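Local coordinates for lipoprotein (Colwellia psychrerythraea, PDB 3O0Y) that is of unknown function but, as a DUF885 lipoprotein of the peptidase MA clan, may be a membrane-tethered hydrolase, at residues L300-I308 / T512-T520; P465-W473 / Q552-M560. All coordinates share one frame; numbering follows the deposited sequence.

Contact 1: L300-I308 / T512-T520; sequences LSPTQIHQI and TGLHDKRWT
P302, in the first turn of its helix, lies with its ring directly against the carboxylate of D516, crossing it at about a right angle, with P302 CB 3.3 Å from D516 CG. The acid is held there from its own side. Its CG is anti to the backbone N (chi1 -179°), and K517 NZ reaches D516 OD2 at 3.2 Å, a salt bridge made on the anti side of the carboxylate, 17° out of its plane. The lysine chain bends at chi2 and again at chi4, bringing its ammonium over the start of helix 302-326, where NZ stops 3.5 Å from P302 O without bonding to it. A carboxylate beside the amino end of a helix probably sits favourably in the field of the helix. That end is closed by a capping box: Q304 N gives its proton to S301 OG at 3.0 Å, and S301 N to Q304 OE1 at 3.1 Å.

One turn further on, the H306 side chain reaches across to the other segment. K517 CG lies over one face of its imidazole, and the six-membered ring of W519 comes up obliquely, planes at 82° and centroids 5.7 Å apart. W519 itself lies on the bare backbone of G513. Deeper down, methyl meets methyl, I305 CG2 lying 3.8 Å from T512 CG2, while T512 OG1 is turned back to the carbonyl of L508.

The carboxyl end of helix 491-515 thus abuts the amino end of helix 302-326, and the turn that follows folds over the outside. Helix 284-296 packs against the pair, with I292 against P302 and I305, and Y288 against T512.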
loop_
_atom_site.group_PDB
_atom_site.type_symbol
_atom_site.label_atom_id
_atom_site.label_comp_id
_atom_site.label_asym_id
_atom_site.label_seq_id
_atom_site.Cartn_x
_atom_site.Cartn_y
_atom_site.Cartn_z
ATOM N N LEU A 300 -12.403 -14.925 10.396
ATOM C CA LEU A 300 -13.838 -14.792 10.275
ATOM C C LEU A 300 -14.254 -15.124 8.834
ATOM O O LEU A 300 -13.495 -14.986 7.844
ATOM C CB LEU A 300 -14.259 -13.378 10.681
ATOM C CG LEU A 300 -14.027 -12.937 12.147
ATOM C CD1 LEU A 300 -14.389 -11.460 12.371
ATOM C CD2 LEU A 300 -14.740 -13.862 13.175
ATOM N N SER A 301 -15.504 -15.565 8.702
ATOM C CA SER A 301 -16.118 -15.758 7.436
ATOM C C SER A 301 -16.464 -14.427 6.768
ATOM O O SER A 301 -16.593 -13.420 7.460
ATOM C CB SER A 301 -17.428 -16.567 7.598
ATOM O OG SER A 301 -18.489 -15.777 8.142
ATOM N N PRO A 302 -16.590 -14.440 5.435
ATOM C CA PRO A 302 -16.997 -13.272 4.665
ATOM C C PRO A 302 -18.341 -12.793 5.167
ATOM O O PRO A 302 -18.545 -11.592 5.301
ATOM C CB PRO A 302 -17.127 -13.843 3.226
ATOM C CG PRO A 302 -16.221 -14.966 3.183
ATOM C CD PRO A 302 -16.258 -15.567 4.530
ATOM N N THR A 303 -19.263 -13.700 5.498
ATOM C CA THR A 303 -20.524 -13.298 6.154
ATOM C C THR A 303 -20.373 -12.517 7.456
ATOM O O THR A 303 -21.001 -11.464 7.603
ATOM C CB THR A 303 -21.485 -14.486 6.386
ATOM O OG1 THR A 303 -21.752 -15.102 5.125
ATOM C CG2 THR A 303 -22.806 -14.014 6.946
ATOM N N GLN A 304 -19.510 -12.963 8.370
ATOM C CA GLN A 304 -19.291 -12.229 9.625
ATOM C C GLN A 304 -18.647 -10.842 9.402
ATOM O O GLN A 304 -18.988 -9.895 10.123
ATOM C CB GLN A 304 -18.429 -13.044 10.538
ATOM C CG GLN A 304 -19.145 -14.314 11.060
ATOM C CD GLN A 304 -18.190 -15.281 11.792
ATOM O OE1 GLN A 304 -17.135 -15.641 11.285
ATOM N NE2 GLN A 304 -18.568 -15.676 13.014
ATOM N N ILE A 305 -17.687 -10.792 8.481
ATOM C CA ILE A 305 -16.989 -9.546 8.160
ATOM C C ILE A 305 -17.981 -8.551 7.534
ATOM O O ILE A 305 -18.005 -7.385 7.878
ATOM C CB ILE A 305 -15.759 -9.796 7.257
ATOM C CG1 ILE A 305 -14.744 -10.656 8.030
ATOM C CG2 ILE A 305 -15.117 -8.418 6.818
ATOM C CD1 ILE A 305 -13.631 -11.248 7.174
ATOM N N HIS A 306 -18.801 -9.044 6.608
ATOM C CA HIS A 306 -19.872 -8.217 5.992
ATOM C C HIS A 306 -20.758 -7.605 7.014
ATOM O O HIS A 306 -21.040 -6.427 6.974
ATOM C CB HIS A 306 -20.665 -9.115 4.997
ATOM C CG HIS A 306 -21.467 -8.364 3.974
ATOM N ND1 HIS A 306 -22.834 -8.175 4.083
ATOM C CD2 HIS A 306 -21.102 -7.783 2.811
ATOM C CE1 HIS A 306 -23.268 -7.497 3.020
ATOM N NE2 HIS A 306 -22.240 -7.281 2.219
ATOM N N GLN A 307 -21.159 -8.403 8.018
ATOM C CA GLN A 307 -22.026 -7.905 9.081
ATOM C C GLN A 307 -21.342 -6.917 9.981
ATOM O O GLN A 307 -21.983 -5.941 10.401
ATOM C CB GLN A 307 -22.568 -9.059 9.941
ATOM C CG GLN A 307 -23.634 -8.693 10.904
ATOM C CD GLN A 307 -24.892 -8.192 10.200
ATOM O OE1 GLN A 307 -25.390 -8.856 9.294
ATOM N NE2 GLN A 307 -25.304 -6.971 10.488
ATOM N N ILE A 308 -20.053 -7.105 10.247
ATOM C CA ILE A 308 -19.325 -6.128 11.021
ATOM C C ILE A 308 -19.310 -4.809 10.230
ATOM O O ILE A 308 -19.520 -3.722 10.804
ATOM C CB ILE A 308 -17.890 -6.569 11.292
ATOM C CG1 ILE A 308 -17.873 -7.768 12.264
ATOM C CG2 ILE A 308 -17.075 -5.364 11.776
ATOM C CD1 ILE A 308 -16.453 -8.433 12.285
ATOM N N THR A 512 -16.379 -7.788 0.708
ATOM C CA THR A 512 -17.059 -9.089 0.933
ATOM C C THR A 512 -18.272 -9.221 -0.030
ATOM O O THR A 512 -18.614 -10.307 -0.486
ATOM C CB THR A 512 -17.507 -9.258 2.358
ATOM O OG1 THR A 512 -18.326 -8.139 2.792
ATOM C CG2 THR A 512 -16.330 -9.353 3.321
ATOM N N GLY A 513 -18.934 -8.086 -0.294
ATOM C CA GLY A 513 -20.064 -8.023 -1.272
ATOM C C GLY A 513 -19.670 -8.592 -2.618
ATOM O O GLY A 513 -20.298 -9.552 -3.093
ATOM N N LEU A 514 -18.677 -7.982 -3.225
ATOM C CA LEU A 514 -18.159 -8.412 -4.531
ATOM C C LEU A 514 -17.621 -9.834 -4.527
ATOM O O LEU A 514 -17.902 -10.606 -5.443
ATOM C CB LEU A 514 -16.993 -7.494 -4.916
ATOM C CG LEU A 514 -17.354 -6.093 -5.324
ATOM C CD1 LEU A 514 -16.083 -5.184 -5.175
ATOM C CD2 LEU A 514 -17.907 -6.002 -6.726
ATOM N N HIS A 515 -16.806 -10.176 -3.541
ATOM C CA HIS A 515 -15.969 -11.368 -3.664
ATOM C C HIS A 515 -16.609 -12.626 -3.083
ATOM O O HIS A 515 -16.210 -13.735 -3.434
ATOM C CB HIS A 515 -14.624 -11.105 -3.005
ATOM C CG HIS A 515 -13.789 -10.123 -3.789
ATOM N ND1 HIS A 515 -13.495 -10.319 -5.127
ATOM C CD2 HIS A 515 -13.271 -8.916 -3.462
ATOM C CE1 HIS A 515 -12.752 -9.317 -5.557
ATOM N NE2 HIS A 515 -12.595 -8.454 -4.560
ATOM N N ASP A 516 -17.609 -12.456 -2.215
ATOM C CA ASP A 516 -18.369 -13.587 -1.627
ATOM C C ASP A 516 -19.878 -13.570 -1.873
ATOM O O ASP A 516 -20.468 -14.633 -2.189
ATOM C CB ASP A 516 -18.090 -13.674 -0.125
ATOM C CG ASP A 516 -18.842 -14.858 0.538
ATOM O OD1 ASP A 516 -18.423 -15.988 0.359
ATOM O OD2 ASP A 516 -19.874 -14.618 1.166
ATOM N N LYS A 517 -20.508 -12.407 -1.731
ATOM C CA LYS A 517 -21.953 -12.295 -1.932
ATOM C C LYS A 517 -22.353 -12.103 -3.386
ATOM O O LYS A 517 -23.546 -12.016 -3.679
ATOM C CB LYS A 517 -22.540 -11.200 -1.070
ATOM C CG LYS A 517 -22.250 -11.304 0.382
ATOM C CD LYS A 517 -22.777 -12.541 1.025
ATOM C CE LYS A 517 -22.491 -12.438 2.537
ATOM N NZ LYS A 517 -20.998 -12.082 2.786
ATOM N N ARG A 518 -21.359 -12.002 -4.273
ATOM C CA ARG A 518 -21.539 -11.904 -5.725
ATOM C C ARG A 518 -22.256 -10.613 -6.132
ATOM O O ARG A 518 -22.891 -10.561 -7.149
ATOM C CB ARG A 518 -22.292 -13.149 -6.235
ATOM C CG ARG A 518 -21.553 -14.433 -5.826
ATOM C CD ARG A 518 -22.222 -15.655 -6.482
ATOM N NE ARG A 518 -21.517 -16.861 -6.067
ATOM C CZ ARG A 518 -21.705 -18.060 -6.605
ATOM N NH1 ARG A 518 -22.610 -18.224 -7.573
ATOM N NH2 ARG A 518 -20.984 -19.089 -6.173
ATOM N N TRP A 519 -22.073 -9.537 -5.359
ATOM C CA TRP A 519 -22.474 -8.231 -5.829
ATOM C C TRP A 519 -21.786 -7.906 -7.152
ATOM O O TRP A 519 -20.635 -8.200 -7.351
ATOM C CB TRP A 519 -22.091 -7.126 -4.829
ATOM C CG TRP A 519 -22.789 -7.111 -3.555
ATOM C CD1 TRP A 519 -23.427 -8.139 -2.891
ATOM C CD2 TRP A 519 -22.879 -5.979 -2.694
ATOM N NE1 TRP A 519 -23.888 -7.707 -1.687
ATOM C CE2 TRP A 519 -23.538 -6.381 -1.534
ATOM C CE3 TRP A 519 -22.477 -4.658 -2.817
ATOM C CZ2 TRP A 519 -23.831 -5.495 -0.524
ATOM C CZ3 TRP A 519 -22.738 -3.785 -1.785
ATOM C CH2 TRP A 519 -23.392 -4.196 -0.674
ATOM N N THR A 520 -22.493 -7.232 -8.061
ATOM C CA THR A 520 -21.888 -6.745 -9.279
ATOM C C THR A 520 -21.088 -5.465 -8.954
ATOM O O THR A 520 -21.329 -4.791 -7.948
ATOM C CB THR A 520 -22.994 -6.423 -10.313
ATOM O OG1 THR A 520 -23.767 -5.332 -9.807
ATOM C CG2 THR A 520 -23.882 -7.659 -10.542
#

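Contact 2: P465-W473 / Q552-M560; sequences PYNAYTEGW and QALGYKLGM. With SO4 (sulfate ion), chain D.
Q552 and N467 grip each other twice across the contact. Q552 NE2 donates to N467 OD1 at 2.9 Å, in the carbonyl plane on a lone pair, and the backbone Q552 O takes N467 ND2, also at 2.9 Å; the two side-chain amides are turned 62° apart. A bend at chi2 (-77°) folds the glutamine back, so that NE2 spends its other proton on Y556 OH, 3.1 Å away. N467 ND2 also reaches L295 O, and Q552 OE1 takes R545.

G555 comes next, its CA only 3.9 Å from A468 CA. Y556 points away at its root, but its ring swings in under E471: E471 CB lies over the ring face, 3.7 Å from the centroid, a CH-pi contact, and the rest of the glutamate runs alongside the ring. At G559 the backbones close up again, G559 CA meeting A468 O at 3.5 Å, while M560 passes G472. Three glycines, G472, G555 and G559, let segments 467-473 and 555-560 cross at 84° with their axes 6.8 Å apart.

The phenol OH donates to sulfate O3 at 2.7 Å, and R504, R507 and R545 bind the same ion. Though the sulfate probably came from the crystallisation liquor, a tyrosine steadied by Q552 among three arginines is consistent with a pocket that could accept an anionic group.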
loop_
_atom_site.group_PDB
_atom_site.type_symbol
_atom_site.label_atom_id
_atom_site.label_comp_id
_atom_site.label_asym_id
_atom_site.label_seq_id
_atom_site.Cartn_x
_atom_site.Cartn_y
_atom_site.Cartn_z
ATOM N N PRO A 465 5.121 -6.064 5.626
ATOM C CA PRO A 465 3.934 -5.385 5.092
ATOM C C PRO A 465 2.672 -6.120 5.540
ATOM O O PRO A 465 2.101 -6.884 4.672
ATOM C CB PRO A 465 4.011 -5.657 3.603
ATOM C CG PRO A 465 4.793 -6.858 3.476
ATOM C CD PRO A 465 5.639 -7.057 4.685
ATOM N N TYR A 466 2.450 -6.251 6.821
ATOM C CA TYR A 466 1.209 -6.720 7.418
ATOM C C TYR A 466 0.078 -5.669 7.172
ATOM O O TYR A 466 -0.016 -4.659 7.859
ATOM C CB TYR A 466 1.414 -6.939 8.910
ATOM C CG TYR A 466 2.138 -8.218 9.185
ATOM C CD1 TYR A 466 1.497 -9.439 8.972
ATOM C CD2 TYR A 466 3.471 -8.236 9.597
ATOM C CE1 TYR A 466 2.190 -10.648 9.154
ATOM C CE2 TYR A 466 4.119 -9.449 9.777
ATOM C CZ TYR A 466 3.494 -10.604 9.585
ATOM O OH TYR A 466 4.162 -11.818 9.822
ATOM N N ASN A 467 -0.767 -5.936 6.232
ATOM C CA ASN A 467 -1.803 -4.970 5.820
ATOM C C ASN A 467 -2.751 -4.559 6.956
ATOM O O ASN A 467 -3.102 -3.379 7.065
ATOM C CB ASN A 467 -2.601 -5.624 4.651
ATOM C CG ASN A 467 -3.535 -4.698 3.961
ATOM O OD1 ASN A 467 -3.123 -3.722 3.339
ATOM N ND2 ASN A 467 -4.818 -5.050 3.978
ATOM N N ALA A 468 -3.234 -5.514 7.772
ATOM C CA ALA A 468 -4.188 -5.206 8.816
ATOM C C ALA A 468 -3.522 -4.354 9.878
ATOM O O ALA A 468 -4.076 -3.353 10.310
ATOM C CB ALA A 468 -4.800 -6.473 9.394
ATOM N N TYR A 469 -2.297 -4.671 10.195
ATOM C CA TYR A 469 -1.533 -3.833 11.146
ATOM C C TYR A 469 -1.339 -2.419 10.602
ATOM O O TYR A 469 -1.534 -1.422 11.305
ATOM C CB TYR A 469 -0.184 -4.479 11.499
ATOM C CG TYR A 469 0.650 -3.642 12.424
ATOM C CD1 TYR A 469 0.718 -3.869 13.759
ATOM C CD2 TYR A 469 1.427 -2.643 11.884
ATOM C CE1 TYR A 469 1.503 -3.082 14.580
ATOM C CE2 TYR A 469 2.171 -1.814 12.697
ATOM C CZ TYR A 469 2.250 -2.065 14.012
ATOM O OH TYR A 469 3.049 -1.255 14.827
ATOM N N THR A 470 -0.813 -2.346 9.404
ATOM C CA THR A 470 -0.355 -1.119 8.770
ATOM C C THR A 470 -1.533 -0.195 8.470
ATOM O O THR A 470 -1.470 0.983 8.865
ATOM C CB THR A 470 0.534 -1.368 7.523
ATOM O OG1 THR A 470 1.616 -2.235 7.912
ATOM C CG2 THR A 470 1.094 0.006 6.998
ATOM N N GLU A 471 -2.583 -0.687 7.840
ATOM C CA GLU A 471 -3.720 0.114 7.561
ATOM C C GLU A 471 -4.569 0.326 8.797
ATOM O O GLU A 471 -5.095 1.454 8.950
ATOM C CB GLU A 471 -4.545 -0.549 6.455
ATOM C CG GLU A 471 -3.753 -0.773 5.215
ATOM C CD GLU A 471 -3.089 0.507 4.605
ATOM O OE1 GLU A 471 -3.349 1.689 5.019
ATOM O OE2 GLU A 471 -2.214 0.287 3.734
ATOM N N GLY A 472 -4.700 -0.683 9.674
ATOM C CA GLY A 472 -5.432 -0.524 10.870
ATOM C C GLY A 472 -4.794 0.509 11.792
ATOM O O GLY A 472 -5.511 1.337 12.402
ATOM N N TRP A 473 -3.460 0.529 11.839
ATOM C CA TRP A 473 -2.755 1.533 12.649
ATOM C C TRP A 473 -3.107 2.948 12.151
ATOM O O TRP A 473 -3.377 3.840 12.953
ATOM C CB TRP A 473 -1.217 1.329 12.588
ATOM C CG TRP A 473 -0.545 2.578 13.212
ATOM C CD1 TRP A 473 -0.101 3.651 12.557
ATOM C CD2 TRP A 473 -0.602 2.941 14.604
ATOM N NE1 TRP A 473 0.200 4.652 13.450
ATOM C CE2 TRP A 473 -0.084 4.222 14.710
ATOM C CE3 TRP A 473 -0.940 2.262 15.748
ATOM C CZ2 TRP A 473 0.012 4.873 15.937
ATOM C CZ3 TRP A 473 -0.860 2.904 16.965
ATOM C CH2 TRP A 473 -0.324 4.156 17.046
ATOM N N GLN A 552 -7.798 -6.844 0.378
ATOM C CA GLN A 552 -6.879 -5.777 0.796
ATOM C C GLN A 552 -7.678 -4.692 1.522
ATOM O O GLN A 552 -7.165 -4.160 2.532
ATOM C CB GLN A 552 -5.995 -5.204 -0.319
ATOM C CG GLN A 552 -4.912 -4.209 0.161
ATOM C CD GLN A 552 -5.370 -2.827 0.504
ATOM O OE1 GLN A 552 -6.318 -2.304 -0.096
ATOM N NE2 GLN A 552 -4.620 -2.131 1.428
ATOM N N ALA A 553 -8.903 -4.416 1.085
ATOM C CA ALA A 553 -9.713 -3.358 1.660
ATOM C C ALA A 553 -10.200 -3.721 3.030
ATOM O O ALA A 553 -10.754 -2.866 3.735
ATOM C CB ALA A 553 -10.984 -3.068 0.762
ATOM N N LEU A 554 -10.060 -4.985 3.443
ATOM C CA LEU A 554 -10.512 -5.424 4.760
ATOM C C LEU A 554 -9.565 -5.009 5.913
ATOM O O LEU A 554 -10.001 -4.895 7.058
ATOM C CB LEU A 554 -10.715 -6.939 4.759
ATOM C CG LEU A 554 -11.612 -7.492 3.690
ATOM C CD1 LEU A 554 -11.618 -9.058 3.860
ATOM C CD2 LEU A 554 -13.047 -6.931 3.691
ATOM N N GLY A 555 -8.286 -4.727 5.619
ATOM C CA GLY A 555 -7.298 -4.504 6.652
ATOM C C GLY A 555 -7.546 -3.324 7.508
ATOM O O GLY A 555 -7.219 -3.300 8.737
ATOM N N TYR A 556 -8.124 -2.321 6.874
ATOM C CA TYR A 556 -8.262 -0.985 7.476
ATOM C C TYR A 556 -9.136 -1.107 8.726
ATOM O O TYR A 556 -8.705 -0.794 9.851
ATOM C CB TYR A 556 -8.928 0.007 6.492
ATOM C CG TYR A 556 -8.127 0.250 5.261
ATOM C CD1 TYR A 556 -7.281 1.347 5.181
ATOM C CD2 TYR A 556 -8.126 -0.663 4.191
ATOM C CE1 TYR A 556 -6.470 1.503 4.130
ATOM C CE2 TYR A 556 -7.322 -0.468 3.117
ATOM C CZ TYR A 556 -6.448 0.567 3.101
ATOM O OH TYR A 556 -5.633 0.753 2.016
ATOM N N LYS A 557 -10.391 -1.509 8.553
ATOM C CA LYS A 557 -11.274 -1.613 9.704
ATOM C C LYS A 557 -10.933 -2.820 10.581
ATOM O O LYS A 557 -11.102 -2.746 11.778
ATOM C CB LYS A 557 -12.751 -1.594 9.311
ATOM C CG LYS A 557 -13.328 -0.233 9.403
ATOM C CD LYS A 557 -13.592 0.053 10.900
ATOM C CE LYS A 557 -13.937 1.464 11.194
ATOM N NZ LYS A 557 -14.293 1.693 12.696
ATOM N N LEU A 558 -10.643 -3.997 10.030
ATOM C CA LEU A 558 -10.401 -5.147 10.924
ATOM C C LEU A 558 -9.179 -4.862 11.846
ATOM O O LEU A 558 -9.188 -5.167 13.037
ATOM C CB LEU A 558 -10.240 -6.423 10.133
ATOM C CG LEU A 558 -11.493 -6.864 9.413
ATOM C CD1 LEU A 558 -11.225 -8.150 8.605
ATOM C CD2 LEU A 558 -12.686 -6.969 10.358
ATOM N N GLY A 559 -8.136 -4.222 11.301
ATOM C CA GLY A 559 -7.007 -3.917 12.075
ATOM C C GLY A 559 -7.332 -2.837 13.109
ATOM O O GLY A 559 -6.903 -2.953 14.259
ATOM N N MET A 560 -8.052 -1.785 12.725
ATOM C CA MET A 560 -8.415 -0.731 13.632
ATOM C C MET A 560 -9.256 -1.269 14.813
ATOM O O MET A 560 -8.982 -0.930 15.985
ATOM C CB MET A 560 -9.108 0.440 12.899
ATOM C CG MET A 560 -9.403 1.640 13.803
ATOM S SD MET A 560 -10.952 2.625 13.223
ATOM C CE MET A 560 -10.840 4.079 14.346
HETATM S S SO4 D . -6.126 4.170 1.247
HETATM O O1 SO4 D . -7.070 4.221 2.396
HETATM O O2 SO4 D . -5.561 5.467 1.077
HETATM O O3 SO4 D . -4.975 3.267 1.495
HETATM O O4 SO4 D . -6.763 3.591 0.094
#

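Contact 2 is wholly buried about 10 Å from the centre of the chain, whereas contact 1 is partly buried, its centre 22 Å out. The two centres are about 17 Å apart, and L554 joins them, its CD2 packing on I305 CG2 (4.0 Å) and T512 CG2 (4.1 Å). Helix 467-483 of contact 2 is followed in sequence by helix 491-515 of contact 1, and the segments of the two contacts alternate along the chain. Their chemistry suits their places: the inner contact combines close glycine backbones with amide hydrogen bonds, beside a bound sulfate, while at 300-308 and 512-520 helix ends meet through proline and aliphatic packing, with the charged pair toward the outside.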